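Local coordinates for protein putative polyketide cyclase (Bacillus cereus, PDB 3K0Z) that is of unknown function but, as a SnoaL-like member of the NTF2 clan, is a putative polyketide cyclase and lipoprotein, at residues D65-K70 and E139-E144; Q41-F46 and P56-E61; G104-A109 and I129-D134; H94-D99 and R110-G115. All blocks are in the same frame, centred on the assembly; numbering follows the deposited sequence.

Interaction 1. Residues D65-K70 and E139-E144; sequences DHTLPK and EDWHLE
His142 CG lies between its backbone N and carbonyl carbon (chi1 65°), and Asp65 CG lies anti to its backbone N. From these positions the imidazole and the carboxylate meet in a His-carboxylate hydrogen bond. The contact joins the end of strand 63-65, and the loop after it, to strand 136-144 in the curved sheet of a SnoaL-like, NTF2-type fold. Asp65 and Asp140 form a parallel bridge. His142 NE2 donates to Asp65 OD2 at 2.6 Å, on the syn side but tilted out of the carboxylate plane, and the oxygen lies in the imidazole plane. The other ring nitrogen, ND1, donates to Glu144 OE2 at 2.7 Å. Both ring nitrogens are thus held by carboxylates, which fixes the rotation of the ring. Asp65 OD1 accepts from Thr67 N at 2.7 Å, closing an Asx turn. Thr67 OG1 in turn accepts from His142 N at 2.9 Å. His66 lies in an offset stack on the five-membered ring of Trp141, with planes 12° apart. Trp141 also meets Arg110 of the second subunit in a cation-pi contact. His66 NE2 donates to Glu139 OE1 at 2.7 Å, from above the carboxylate plane.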
loop_
_atom_site.group_PDB
_atom_site.type_symbol
_atom_site.label_atom_id
_atom_site.label_comp_id
_atom_site.label_asym_id
_atom_site.label_seq_id
_atom_site.Cartn_x
_atom_site.Cartn_y
_atom_site.Cartn_z
ATOM N N ASP A 65 -1.119 10.438 -11.243
ATOM C CA ASP A 65 -0.596 9.210 -10.657
ATOM C C ASP A 65 0.894 9.439 -10.403
ATOM O O ASP A 65 1.693 9.632 -11.339
ATOM C CB ASP A 65 -0.853 8.029 -11.621
ATOM C CG ASP A 65 -0.388 6.698 -11.074
ATOM O OD1 ASP A 65 0.270 6.720 -10.026
ATOM O OD2 ASP A 65 -0.685 5.636 -11.699
ATOM N N HIS A 66 1.270 9.448 -9.131
ATOM C CA HIS A 66 2.664 9.559 -8.753
ATOM C C HIS A 66 3.482 8.309 -8.959
ATOM O O HIS A 66 4.698 8.370 -8.829
ATOM C CB HIS A 66 2.766 9.951 -7.278
ATOM C CG HIS A 66 2.227 11.308 -7.004
ATOM N ND1 HIS A 66 2.934 12.444 -7.302
ATOM C CD2 HIS A 66 1.042 11.717 -6.503
ATOM C CE1 HIS A 66 2.213 13.501 -6.978
ATOM N NE2 HIS A 66 1.061 13.088 -6.491
ATOM N N THR A 67 2.842 7.178 -9.263
ATOM C CA THR A 67 3.548 5.901 -9.351
ATOM C C THR A 67 3.069 5.158 -10.616
ATOM O O THR A 67 2.512 4.076 -10.560
ATOM C CB THR A 67 3.240 5.099 -8.086
ATOM O OG1 THR A 67 1.820 4.991 -7.944
ATOM C CG2 THR A 67 3.807 5.771 -6.800
ATOM N N LEU A 68 3.335 5.765 -11.762
ATOM C CA LEU A 68 2.693 5.391 -13.001
ATOM C C LEU A 68 3.356 4.143 -13.523
ATOM O O LEU A 68 4.557 4.167 -13.711
ATOM C CB LEU A 68 2.839 6.587 -13.935
ATOM C CG LEU A 68 2.001 6.825 -15.155
ATOM C CD1 LEU A 68 0.467 6.900 -14.822
ATOM C CD2 LEU A 68 2.559 8.103 -15.811
ATOM N N PRO A 69 2.610 3.016 -13.681
ATOM C CA PRO A 69 3.220 1.820 -14.283
ATOM C C PRO A 69 3.875 2.096 -15.642
ATOM O O PRO A 69 3.446 3.017 -16.361
ATOM C CB PRO A 69 2.034 0.872 -14.428
ATOM C CG PRO A 69 1.113 1.261 -13.358
ATOM C CD PRO A 69 1.216 2.751 -13.295
ATOM N N LYS A 70 4.958 1.371 -15.967
ATOM C CA LYS A 70 5.640 1.634 -17.246
ATOM C C LYS A 70 4.614 1.333 -18.328
ATOM O O LYS A 70 3.911 0.304 -18.253
ATOM C CB LYS A 70 6.900 0.776 -17.466
ATOM N N GLU A 139 -4.995 12.788 -6.721
ATOM C CA GLU A 139 -3.726 12.133 -7.020
ATOM C C GLU A 139 -3.630 10.800 -6.245
ATOM O O GLU A 139 -4.398 10.541 -5.304
ATOM C CB GLU A 139 -2.527 13.049 -6.688
ATOM C CG GLU A 139 -2.492 13.519 -5.260
ATOM C CD GLU A 139 -1.452 14.625 -4.964
ATOM O OE1 GLU A 139 -0.654 14.995 -5.813
ATOM O OE2 GLU A 139 -1.408 15.095 -3.838
ATOM N N ASP A 140 -2.717 9.930 -6.670
ATOM C CA ASP A 140 -2.546 8.702 -5.956
ATOM C C ASP A 140 -1.152 8.137 -6.070
ATOM O O ASP A 140 -0.335 8.587 -6.883
ATOM C CB ASP A 140 -3.646 7.679 -6.291
ATOM C CG ASP A 140 -3.475 7.018 -7.659
ATOM O OD1 ASP A 140 -2.771 7.577 -8.486
ATOM O OD2 ASP A 140 -4.047 5.921 -7.901
ATOM N N TRP A 141 -0.925 7.152 -5.215
ATOM C CA TRP A 141 0.286 6.349 -5.116
ATOM C C TRP A 141 -0.222 4.939 -4.925
ATOM O O TRP A 141 -0.951 4.658 -3.978
ATOM C CB TRP A 141 1.130 6.739 -3.904
ATOM C CG TRP A 141 1.558 8.150 -3.839
ATOM C CD1 TRP A 141 2.801 8.652 -4.145
ATOM C CD2 TRP A 141 0.802 9.267 -3.315
ATOM N NE1 TRP A 141 2.832 9.981 -3.876
ATOM C CE2 TRP A 141 1.626 10.385 -3.366
ATOM C CE3 TRP A 141 -0.480 9.404 -2.793
ATOM C CZ2 TRP A 141 1.192 11.665 -2.965
ATOM C CZ3 TRP A 141 -0.912 10.669 -2.385
ATOM C CH2 TRP A 141 -0.082 11.781 -2.501
ATOM N N HIS A 142 0.182 4.017 -5.792
ATOM C CA HIS A 142 -0.399 2.698 -5.731
ATOM C C HIS A 142 0.581 1.659 -6.224
ATOM O O HIS A 142 1.554 1.957 -6.954
ATOM C CB HIS A 142 -1.662 2.682 -6.602
ATOM C CG HIS A 142 -1.388 2.883 -8.058
ATOM N ND1 HIS A 142 -1.286 1.834 -8.946
ATOM C CD2 HIS A 142 -1.171 4.012 -8.776
ATOM C CE1 HIS A 142 -1.048 2.309 -10.154
ATOM N NE2 HIS A 142 -0.964 3.628 -10.078
ATOM N N LEU A 143 0.321 0.425 -5.829
ATOM C CA LEU A 143 1.175 -0.712 -6.247
ATOM C C LEU A 143 0.333 -1.973 -6.342
ATOM O O LEU A 143 -0.456 -2.260 -5.432
ATOM C CB LEU A 143 2.267 -0.856 -5.196
ATOM C CG LEU A 143 3.619 -1.428 -5.506
ATOM C CD1 LEU A 143 4.200 -0.969 -6.860
ATOM C CD2 LEU A 143 4.517 -1.039 -4.305
ATOM N N GLU A 144 0.449 -2.667 -7.465
ATOM C CA GLU A 144 -0.261 -3.927 -7.701
ATOM C C GLU A 144 0.818 -4.957 -7.659
ATOM O O GLU A 144 1.955 -4.666 -8.057
ATOM C CB GLU A 144 -0.930 -3.935 -9.073
ATOM C CG GLU A 144 -2.092 -2.954 -9.219
ATOM C CD GLU A 144 -1.666 -1.496 -9.360
ATOM O OE1 GLU A 144 -0.966 -1.189 -10.340
ATOM O OE2 GLU A 144 -2.074 -0.677 -8.495
HETATM O O HOH W 1 2.713 1.509 -9.479
#

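Interaction 2. Residues Q41-F46 and P56-E61; sequences QRFYAF and PQTVTE
This is a small helix-to-turn contact, in which Arg42 and Phe43 of helix 30-49 pack against Thr58 and Val59. The partner chain runs from the short helix 55-58 into strand 59-60. The two meet by van der Waals contact and through water. Thr58 sits at the centre and divides its two branches between neighbouring residues of the helix. Its OG1 touches Arg42 CB at 3.1 Å, while its hydrogen bond goes to Leu54 O. Its CG2, anti to the backbone N (chi1 -50° for OG1), reaches Phe43 CB at 3.6 Å and also lies by the backbone N of Phe43. The Phe43 side chain crosses Thr58 at about a right angle, and its CE1 then meets Val59 CG1 at 4.0 Å. The Arg42 chain is extended from CG to NE, and its CD comes near Gln57 CB. One water accepts a hydrogen bond from Arg42 NE and donates one to Gln57 OE1 at 2.9 Å; Gln57 NE2 bonds to Glu53 O. A second water donates to Gln57 O at 2.6 Å and has a weak bond from Arg42 NH1. Beyond the contact, Phe43 packs on Ile137 of strand 136-144 and Leu130 of strand 120-133, whereas Val59 packs on helix 76-87.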
loop_
_atom_site.group_PDB
_atom_site.type_symbol
_atom_site.label_atom_id
_atom_site.label_comp_id
_atom_site.label_asym_id
_atom_site.label_seq_id
_atom_site.Cartn_x
_atom_site.Cartn_y
_atom_site.Cartn_z
ATOM N N GLN A 41 -15.294 3.941 -3.542
ATOM C CA GLN A 41 -16.177 2.952 -4.129
ATOM C C GLN A 41 -16.283 3.119 -5.654
ATOM O O GLN A 41 -16.239 2.126 -6.401
ATOM C CB GLN A 41 -17.548 3.021 -3.510
ATOM C CG GLN A 41 -17.677 2.423 -2.135
ATOM C CD GLN A 41 -19.119 2.304 -1.747
ATOM O OE1 GLN A 41 -19.724 3.233 -1.158
ATOM N NE2 GLN A 41 -19.700 1.144 -2.047
ATOM N N ARG A 42 -16.395 4.368 -6.115
ATOM C CA ARG A 42 -16.518 4.642 -7.551
ATOM C C ARG A 42 -15.231 4.323 -8.257
ATOM O O ARG A 42 -15.252 3.871 -9.367
ATOM C CB ARG A 42 -16.866 6.102 -7.836
ATOM C CG ARG A 42 -18.270 6.501 -7.445
ATOM C CD ARG A 42 -18.650 7.887 -7.944
ATOM N NE ARG A 42 -19.961 8.320 -7.424
ATOM C CZ ARG A 42 -20.148 9.019 -6.293
ATOM N NH1 ARG A 42 -19.140 9.450 -5.542
ATOM N NH2 ARG A 42 -21.378 9.341 -5.933
ATOM N N PHE A 43 -14.103 4.617 -7.629
ATOM C CA PHE A 43 -12.815 4.334 -8.195
ATOM C C PHE A 43 -12.657 2.819 -8.368
ATOM O O PHE A 43 -12.243 2.365 -9.446
ATOM C CB PHE A 43 -11.684 4.917 -7.312
ATOM C CG PHE A 43 -10.328 5.005 -8.000
ATOM C CD1 PHE A 43 -10.160 5.738 -9.174
ATOM C CD2 PHE A 43 -9.201 4.437 -7.415
ATOM C CE1 PHE A 43 -8.894 5.832 -9.778
ATOM C CE2 PHE A 43 -7.932 4.592 -8.007
ATOM C CZ PHE A 43 -7.798 5.275 -9.173
ATOM N N TYR A 44 -12.991 2.023 -7.353
ATOM C CA TYR A 44 -12.881 0.556 -7.530
ATOM C C TYR A 44 -14.030 -0.044 -8.372
ATOM O O TYR A 44 -13.820 -1.087 -8.994
ATOM C CB TYR A 44 -12.542 -0.197 -6.224
ATOM C CG TYR A 44 -11.262 0.410 -5.710
ATOM C CD1 TYR A 44 -10.066 0.219 -6.393
ATOM C CD2 TYR A 44 -11.274 1.288 -4.644
ATOM C CE1 TYR A 44 -8.895 0.894 -6.039
ATOM C CE2 TYR A 44 -10.094 1.937 -4.244
ATOM C CZ TYR A 44 -8.919 1.729 -4.955
ATOM O OH TYR A 44 -7.787 2.393 -4.593
ATOM N N ALA A 45 -15.192 0.606 -8.434
ATOM C CA ALA A 45 -16.224 0.244 -9.446
ATOM C C ALA A 45 -15.657 0.386 -10.868
ATOM O O ALA A 45 -15.900 -0.453 -11.720
ATOM C CB ALA A 45 -17.510 1.066 -9.293
ATOM N N PHE A 46 -14.907 1.457 -11.113
ATOM C CA PHE A 46 -14.320 1.646 -12.406
ATOM C C PHE A 46 -13.318 0.520 -12.680
ATOM O O PHE A 46 -13.356 -0.113 -13.729
ATOM C CB PHE A 46 -13.639 2.998 -12.521
ATOM C CG PHE A 46 -12.843 3.109 -13.766
ATOM C CD1 PHE A 46 -13.481 3.168 -15.001
ATOM C CD2 PHE A 46 -11.466 3.056 -13.726
ATOM C CE1 PHE A 46 -12.736 3.216 -16.185
ATOM C CE2 PHE A 46 -10.712 3.114 -14.887
ATOM C CZ PHE A 46 -11.340 3.182 -16.116
ATOM N N PRO A 56 -15.129 10.957 -14.604
ATOM C CA PRO A 56 -15.362 12.302 -14.144
ATOM C C PRO A 56 -16.190 12.430 -12.861
ATOM O O PRO A 56 -16.271 13.526 -12.300
ATOM C CB PRO A 56 -16.096 12.954 -15.323
ATOM C CG PRO A 56 -16.565 11.858 -16.169
ATOM C CD PRO A 56 -15.774 10.669 -15.891
ATOM N N GLN A 57 -16.828 11.357 -12.396
ATOM C CA GLN A 57 -17.533 11.454 -11.132
ATOM C C GLN A 57 -16.597 11.129 -9.972
ATOM O O GLN A 57 -16.982 11.273 -8.813
ATOM C CB GLN A 57 -18.720 10.499 -11.101
ATOM C CG GLN A 57 -19.757 10.751 -12.215
ATOM C CD GLN A 57 -20.833 9.699 -12.217
ATOM O OE1 GLN A 57 -21.686 9.694 -11.354
ATOM N NE2 GLN A 57 -20.814 8.811 -13.219
ATOM N N THR A 58 -15.380 10.669 -10.282
ATOM C CA THR A 58 -14.501 10.066 -9.267
ATOM C C THR A 58 -13.174 10.791 -9.077
ATOM O O THR A 58 -12.730 10.969 -7.926
ATOM C CB THR A 58 -14.210 8.613 -9.631
ATOM O OG1 THR A 58 -15.438 7.930 -9.929
ATOM C CG2 THR A 58 -13.448 7.882 -8.484
ATOM N N VAL A 59 -12.549 11.187 -10.183
ATOM C CA VAL A 59 -11.276 11.887 -10.157
ATOM C C VAL A 59 -11.396 13.284 -10.765
ATOM O O VAL A 59 -12.290 13.534 -11.554
ATOM C CB VAL A 59 -10.125 11.044 -10.820
ATOM C CG1 VAL A 59 -10.147 9.588 -10.264
ATOM C CG2 VAL A 59 -10.239 11.026 -12.363
ATOM N N THR A 60 -10.500 14.189 -10.380
ATOM C CA THR A 60 -10.508 15.542 -10.912
ATOM C C THR A 60 -9.895 15.505 -12.300
ATOM O O THR A 60 -9.163 14.580 -12.661
ATOM C CB THR A 60 -9.713 16.510 -10.043
ATOM O OG1 THR A 60 -8.358 16.079 -9.989
ATOM C CG2 THR A 60 -10.312 16.582 -8.651
ATOM N N GLU A 61 -10.165 16.536 -13.089
ATOM C CA GLU A 61 -9.739 16.497 -14.491
ATOM C C GLU A 61 -8.223 16.459 -14.603
ATOM O O GLU A 61 -7.720 15.943 -15.563
ATOM C CB GLU A 61 -10.312 17.667 -15.292
ATOM C CG GLU A 61 -9.610 18.963 -15.060
HETATM O O HOH W 2 -21.961 7.312 -9.793
HETATM O O HOH W 3 -16.751 10.542 -6.334
#

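Interaction 3. Residues G104-A109 and I129-D134; sequences GDKVTA and ILHVKD
Asp105 opens the pairing with strand 120-133: its backbone O accepts from Val132 N at 2.9 Å in an almost straight bond. The same O lies at the edge of the His131 ring, 3.3 Å from CD2. Asp105 CB also sits in the plane of that ring, at its edge. A water bridges Asp105 OD1 and Val132 O. Next comes Lys106, a non-hydrogen-bonded partner of His131 in this antiparallel hairpin of strands 106-117 and 120-133. Its chain bends at chi2 (-103°) and chi4. CE lies over the centre of the His131 ring, 4.0 Å from the centroid, in a CH-pi contact. CD meets Ile129 CG2 at 4.0 Å. The amine goes on to a salt bridge with Asp99 of the second subunit. Val107 follows as the hydrogen-bonded partner of Leu130: Val107 N donates to Leu130 O, and Leu130 N donates to Val107 O at 2.8 Å. On the face of the sheet shared with Leu130, Val107 CG2 touches Val132 CG2 at 3.9 Å. Thr108 pairs with Ile129 on the other face, and its hydroxyl bonds to Thr108 of the second subunit. The two faces differ in chemistry. Val107 and Leu130 build an apolar face under helix 30-49. Lys106, Thr108 and Ile129 face the second subunit, and the bent lysine lays its carbon chain on the His131 ring while its charge is met by the other subunit.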
loop_
_atom_site.group_PDB
_atom_site.type_symbol
_atom_site.label_atom_id
_atom_site.label_comp_id
_atom_site.label_asym_id
_atom_site.label_seq_id
_atom_site.Cartn_x
_atom_site.Cartn_y
_atom_site.Cartn_z
ATOM N N GLY A 104 -7.913 12.301 7.683
ATOM C CA GLY A 104 -7.553 13.608 7.120
ATOM C C GLY A 104 -8.109 13.706 5.697
ATOM O O GLY A 104 -9.285 13.555 5.521
ATOM N N ASP A 105 -7.250 13.918 4.695
ATOM C CA ASP A 105 -7.664 13.978 3.299
ATOM C C ASP A 105 -7.183 12.765 2.509
ATOM O O ASP A 105 -7.185 12.818 1.287
ATOM C CB ASP A 105 -7.066 15.219 2.645
ATOM C CG ASP A 105 -7.643 16.481 3.175
ATOM O OD1 ASP A 105 -8.824 16.473 3.595
ATOM O OD2 ASP A 105 -6.910 17.493 3.146
ATOM N N LYS A 106 -6.828 11.675 3.198
ATOM C CA LYS A 106 -6.213 10.500 2.576
ATOM C C LYS A 106 -7.052 9.240 2.798
ATOM O O LYS A 106 -7.733 9.071 3.832
ATOM C CB LYS A 106 -4.774 10.309 3.104
ATOM C CG LYS A 106 -3.750 11.429 2.751
ATOM C CD LYS A 106 -2.799 11.082 1.661
ATOM C CE LYS A 106 -1.862 12.262 1.321
ATOM N NZ LYS A 106 -0.709 12.515 2.236
ATOM N N VAL A 107 -7.050 8.372 1.789
ATOM C CA VAL A 107 -7.733 7.076 1.887
ATOM C C VAL A 107 -6.727 5.998 1.477
ATOM O O VAL A 107 -6.113 6.107 0.441
ATOM C CB VAL A 107 -8.974 6.985 0.943
ATOM C CG1 VAL A 107 -9.616 5.555 0.986
ATOM C CG2 VAL A 107 -10.008 7.987 1.322
ATOM N N THR A 108 -6.552 4.974 2.298
ATOM C CA THR A 108 -5.758 3.816 1.889
ATOM C C THR A 108 -6.724 2.713 1.572
ATOM O O THR A 108 -7.607 2.439 2.390
ATOM C CB THR A 108 -4.879 3.326 3.013
ATOM O OG1 THR A 108 -4.039 4.409 3.468
ATOM C CG2 THR A 108 -4.035 2.137 2.514
ATOM N N ALA A 109 -6.573 2.102 0.406
ATOM C CA ALA A 109 -7.372 0.947 0.023
ATOM C C ALA A 109 -6.479 -0.255 -0.189
ATOM O O ALA A 109 -5.421 -0.127 -0.850
ATOM C CB ALA A 109 -8.206 1.230 -1.302
ATOM N N ILE A 129 -2.912 4.524 -2.142
ATOM C CA ILE A 129 -3.100 5.686 -1.279
ATOM C C ILE A 129 -3.709 6.771 -2.183
ATOM O O ILE A 129 -3.111 7.171 -3.197
ATOM C CB ILE A 129 -1.797 6.201 -0.671
ATOM C CG1 ILE A 129 -1.215 5.144 0.285
ATOM C CG2 ILE A 129 -2.075 7.531 0.069
ATOM C CD1 ILE A 129 0.245 5.376 0.639
ATOM N N LEU A 130 -4.893 7.217 -1.798
ATOM C CA LEU A 130 -5.642 8.228 -2.548
ATOM C C LEU A 130 -5.703 9.550 -1.788
ATOM O O LEU A 130 -5.974 9.546 -0.606
ATOM C CB LEU A 130 -7.056 7.729 -2.748
ATOM C CG LEU A 130 -7.300 6.330 -3.307
ATOM C CD1 LEU A 130 -8.816 6.058 -3.178
ATOM C CD2 LEU A 130 -6.820 6.096 -4.736
ATOM N N HIS A 131 -5.477 10.670 -2.481
ATOM C CA HIS A 131 -5.661 11.999 -1.917
ATOM C C HIS A 131 -7.010 12.486 -2.435
ATOM O O HIS A 131 -7.241 12.523 -3.657
ATOM C CB HIS A 131 -4.587 12.913 -2.401
ATOM C CG HIS A 131 -4.282 14.050 -1.484
ATOM N ND1 HIS A 131 -3.162 14.838 -1.644
ATOM C CD2 HIS A 131 -4.912 14.504 -0.375
ATOM C CE1 HIS A 131 -3.137 15.751 -0.686
ATOM N NE2 HIS A 131 -4.189 15.569 0.096
ATOM N N VAL A 132 -7.911 12.820 -1.522
ATOM C CA VAL A 132 -9.286 13.219 -1.885
ATOM C C VAL A 132 -9.554 14.645 -1.451
ATOM O O VAL A 132 -9.265 14.958 -0.319
ATOM C CB VAL A 132 -10.327 12.336 -1.184
ATOM C CG1 VAL A 132 -11.742 12.626 -1.744
ATOM C CG2 VAL A 132 -9.960 10.857 -1.336
ATOM N N LYS A 133 -10.053 15.492 -2.360
ATOM C CA LYS A 133 -10.382 16.876 -2.056
ATOM C C LYS A 133 -11.804 17.102 -2.538
ATOM O O LYS A 133 -12.121 16.810 -3.679
ATOM C CB LYS A 133 -9.432 17.839 -2.757
ATOM N N ASP A 134 -12.673 17.577 -1.663
ATOM C CA ASP A 134 -14.051 17.852 -2.024
ATOM C C ASP A 134 -14.703 16.668 -2.727
ATOM O O ASP A 134 -15.380 16.832 -3.718
ATOM C CB ASP A 134 -14.120 19.111 -2.879
ATOM C CG ASP A 134 -13.548 20.358 -2.153
ATOM O OD1 ASP A 134 -13.798 20.532 -0.934
ATOM O OD2 ASP A 134 -12.847 21.171 -2.804
HETATM O O HOH W 4 -11.038 15.277 1.580
#

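Interaction 4. Residues H94-D99 and R110-G115; sequences HCEIED and RLSFTG
Segments 94-99 and 110-115 run antiparallel, their axes at 146°, in register from His94-Thr114 to Ile97-Leu111, and then a classic beta bulge sets Glu98 and Asp99 both against Arg110. At the bulge Arg110 O accepts from Glu98 N at 2.7 Å and, weakly, from Asp99 N. Arg110 N returns a bond to Asp99 O. Glu98 bends at chi2 (-66°), which turns CD toward Ser112. Its OE2 accepts a hydrogen bond from Ser112 OG at 2.5 Å, on the anti side of the carboxylate. Glu98 CB lies over one face of the Arg110 guanidinium, toward the rim, 3.4 Å from NH1. The charges do not meet directly. One water bridges Glu98 OE1 to Arg110 NH2, and another bridges Asp99 OD2 to Arg110 NE. Asp99 OD2 also forms a salt bridge with Lys106 of the second subunit. On the other face of the sheet, Cys95 SG stands obliquely 4.2 Å from the centroid of the Phe113 ring. The side chains of Ile97 and Leu111 lie side by side, with Ile97 CG1 4.0 Å from Leu111 CD1. Tyr44 of helix 30-49 covers Cys95, Ile97 and Leu111. Strand 120-133 lies next to strand 106-117, and Lys20 flanks Ile97 at the outer side of strand 93-103.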
loop_
_atom_site.group_PDB
_atom_site.type_symbol
_atom_site.label_atom_id
_atom_site.label_comp_id
_atom_site.label_asym_id
_atom_site.label_seq_id
_atom_site.Cartn_x
_atom_site.Cartn_y
_atom_site.Cartn_z
ATOM N N HIS A 94 -12.051 -9.335 -11.610
ATOM C CA HIS A 94 -12.972 -8.760 -10.635
ATOM C C HIS A 94 -12.164 -8.118 -9.523
ATOM O O HIS A 94 -11.153 -8.704 -9.078
ATOM C CB HIS A 94 -13.842 -9.904 -10.085
ATOM C CG HIS A 94 -14.502 -10.701 -11.173
ATOM N ND1 HIS A 94 -15.685 -10.309 -11.757
ATOM C CD2 HIS A 94 -14.101 -11.810 -11.839
ATOM C CE1 HIS A 94 -16.004 -11.163 -12.713
ATOM N NE2 HIS A 94 -15.056 -12.080 -12.786
ATOM N N CYS A 95 -12.628 -6.964 -9.048
ATOM C CA CYS A 95 -11.930 -6.177 -8.015
ATOM C C CYS A 95 -12.822 -6.028 -6.777
ATOM O O CYS A 95 -13.974 -5.654 -6.931
ATOM C CB CYS A 95 -11.631 -4.793 -8.591
ATOM S SG CYS A 95 -10.845 -3.669 -7.416
ATOM N N GLU A 96 -12.277 -6.319 -5.587
ATOM C CA GLU A 96 -12.953 -6.143 -4.307
ATOM C C GLU A 96 -12.088 -5.309 -3.359
ATOM O O GLU A 96 -10.864 -5.350 -3.442
ATOM C CB GLU A 96 -13.220 -7.498 -3.701
ATOM C CG GLU A 96 -14.271 -8.289 -4.430
ATOM C CD GLU A 96 -14.840 -9.433 -3.532
ATOM O OE1 GLU A 96 -14.083 -10.325 -3.095
ATOM O OE2 GLU A 96 -16.052 -9.397 -3.231
ATOM N N ILE A 97 -12.728 -4.517 -2.508
ATOM C CA ILE A 97 -12.050 -3.715 -1.513
ATOM C C ILE A 97 -11.984 -4.523 -0.194
ATOM O O ILE A 97 -13.025 -4.806 0.470
ATOM C CB ILE A 97 -12.808 -2.342 -1.256
ATOM C CG1 ILE A 97 -13.025 -1.534 -2.545
ATOM C CG2 ILE A 97 -12.093 -1.502 -0.137
ATOM C CD1 ILE A 97 -13.986 -0.305 -2.356
ATOM N N GLU A 98 -10.779 -4.947 0.154
ATOM C CA GLU A 98 -10.566 -5.651 1.393
ATOM C C GLU A 98 -10.546 -4.757 2.622
ATOM O O GLU A 98 -11.058 -5.139 3.685
ATOM C CB GLU A 98 -9.298 -6.487 1.358
ATOM C CG GLU A 98 -9.257 -7.514 0.242
ATOM C CD GLU A 98 -10.292 -8.606 0.404
ATOM O OE1 GLU A 98 -10.536 -9.017 1.546
ATOM O OE2 GLU A 98 -10.881 -9.036 -0.598
ATOM N N ASP A 99 -9.998 -3.571 2.513
ATOM C CA ASP A 99 -9.895 -2.711 3.679
ATOM C C ASP A 99 -9.769 -1.265 3.177
ATOM O O ASP A 99 -9.206 -1.018 2.112
ATOM C CB ASP A 99 -8.722 -3.166 4.539
ATOM C CG ASP A 99 -8.721 -2.572 5.969
ATOM O OD1 ASP A 99 -9.685 -1.903 6.390
ATOM O OD2 ASP A 99 -7.686 -2.779 6.663
ATOM N N ARG A 110 -6.907 -1.410 0.336
ATOM C CA ARG A 110 -6.263 -2.660 0.030
ATOM C C ARG A 110 -7.243 -3.458 -0.823
ATOM O O ARG A 110 -8.382 -3.743 -0.391
ATOM C CB ARG A 110 -5.896 -3.437 1.297
ATOM C CG ARG A 110 -5.267 -4.779 1.059
ATOM C CD ARG A 110 -4.674 -5.404 2.358
ATOM N NE ARG A 110 -5.667 -5.740 3.375
ATOM C CZ ARG A 110 -6.393 -6.846 3.389
ATOM N NH1 ARG A 110 -6.323 -7.716 2.406
ATOM N NH2 ARG A 110 -7.237 -7.058 4.389
ATOM N N LEU A 111 -6.792 -3.847 -1.997
ATOM C CA LEU A 111 -7.635 -4.513 -2.997
ATOM C C LEU A 111 -7.291 -5.967 -3.244
ATOM O O LEU A 111 -6.149 -6.387 -2.994
ATOM C CB LEU A 111 -7.518 -3.770 -4.329
ATOM C CG LEU A 111 -7.895 -2.270 -4.399
ATOM C CD1 LEU A 111 -9.232 -1.893 -3.603
ATOM C CD2 LEU A 111 -6.721 -1.323 -4.038
ATOM N N SER A 112 -8.297 -6.759 -3.651
ATOM C CA SER A 112 -8.068 -8.122 -4.128
ATOM C C SER A 112 -8.597 -8.173 -5.565
ATOM O O SER A 112 -9.670 -7.622 -5.855
ATOM C CB SER A 112 -8.731 -9.181 -3.229
ATOM O OG SER A 112 -10.075 -8.835 -2.975
ATOM N N PHE A 113 -7.793 -8.726 -6.468
ATOM C CA PHE A 113 -8.174 -8.916 -7.861
ATOM C C PHE A 113 -8.181 -10.412 -8.110
ATOM O O PHE A 113 -7.157 -11.088 -7.886
ATOM C CB PHE A 113 -7.162 -8.272 -8.802
ATOM C CG PHE A 113 -7.237 -6.785 -8.847
ATOM C CD1 PHE A 113 -8.096 -6.145 -9.751
ATOM C CD2 PHE A 113 -6.444 -6.016 -8.008
ATOM C CE1 PHE A 113 -8.170 -4.758 -9.786
ATOM C CE2 PHE A 113 -6.504 -4.617 -8.048
ATOM C CZ PHE A 113 -7.387 -3.996 -8.926
ATOM N N THR A 114 -9.304 -10.937 -8.587
ATOM C CA THR A 114 -9.445 -12.361 -8.812
ATOM C C THR A 114 -10.089 -12.640 -10.166
ATOM O O THR A 114 -10.839 -11.822 -10.709
ATOM C CB THR A 114 -10.301 -13.035 -7.716
ATOM O OG1 THR A 114 -11.590 -12.448 -7.734
ATOM C CG2 THR A 114 -9.705 -12.808 -6.342
ATOM N N GLY A 115 -9.770 -13.802 -10.720
ATOM C CA GLY A 115 -10.353 -14.190 -11.995
ATOM C C GLY A 115 -9.687 -15.448 -12.534
ATOM O O GLY A 115 -9.263 -16.316 -11.763
HETATM O O HOH W 5 -11.786 -10.215 -6.666
HETATM O O HOH W 6 -11.844 -10.718 -4.196
HETATM O O HOH W 7 -9.327 -9.043 4.065
HETATM O O HOH W 8 -5.662 -4.265 5.682
#

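Interactions 1, 3 and 4 lie on one sheet, and interaction 2 joins a covering helix to the chain beside it. Interactions 1 and 3 share the border between strands 120-133 and 136-144, where Glu139 OE2 lies 2.8 Å from His131 ND1. Glu139 thus connects His66 to His131. Interactions 3 and 4 both use strand 106-117, with centres about 18 Å apart. Tyr44 of interaction 2 reaches both: its OH is 3.5 Å from Ala109 CB and its CD1 3.6 Å from Leu111 CD1. Interactions 1, 3 and 4 also touch the second subunit. A bound NHE molecule, probably from the crystallisation liquor, lies about 4 Å from the Pro69 side chain and may mark a pocket beside interaction 1.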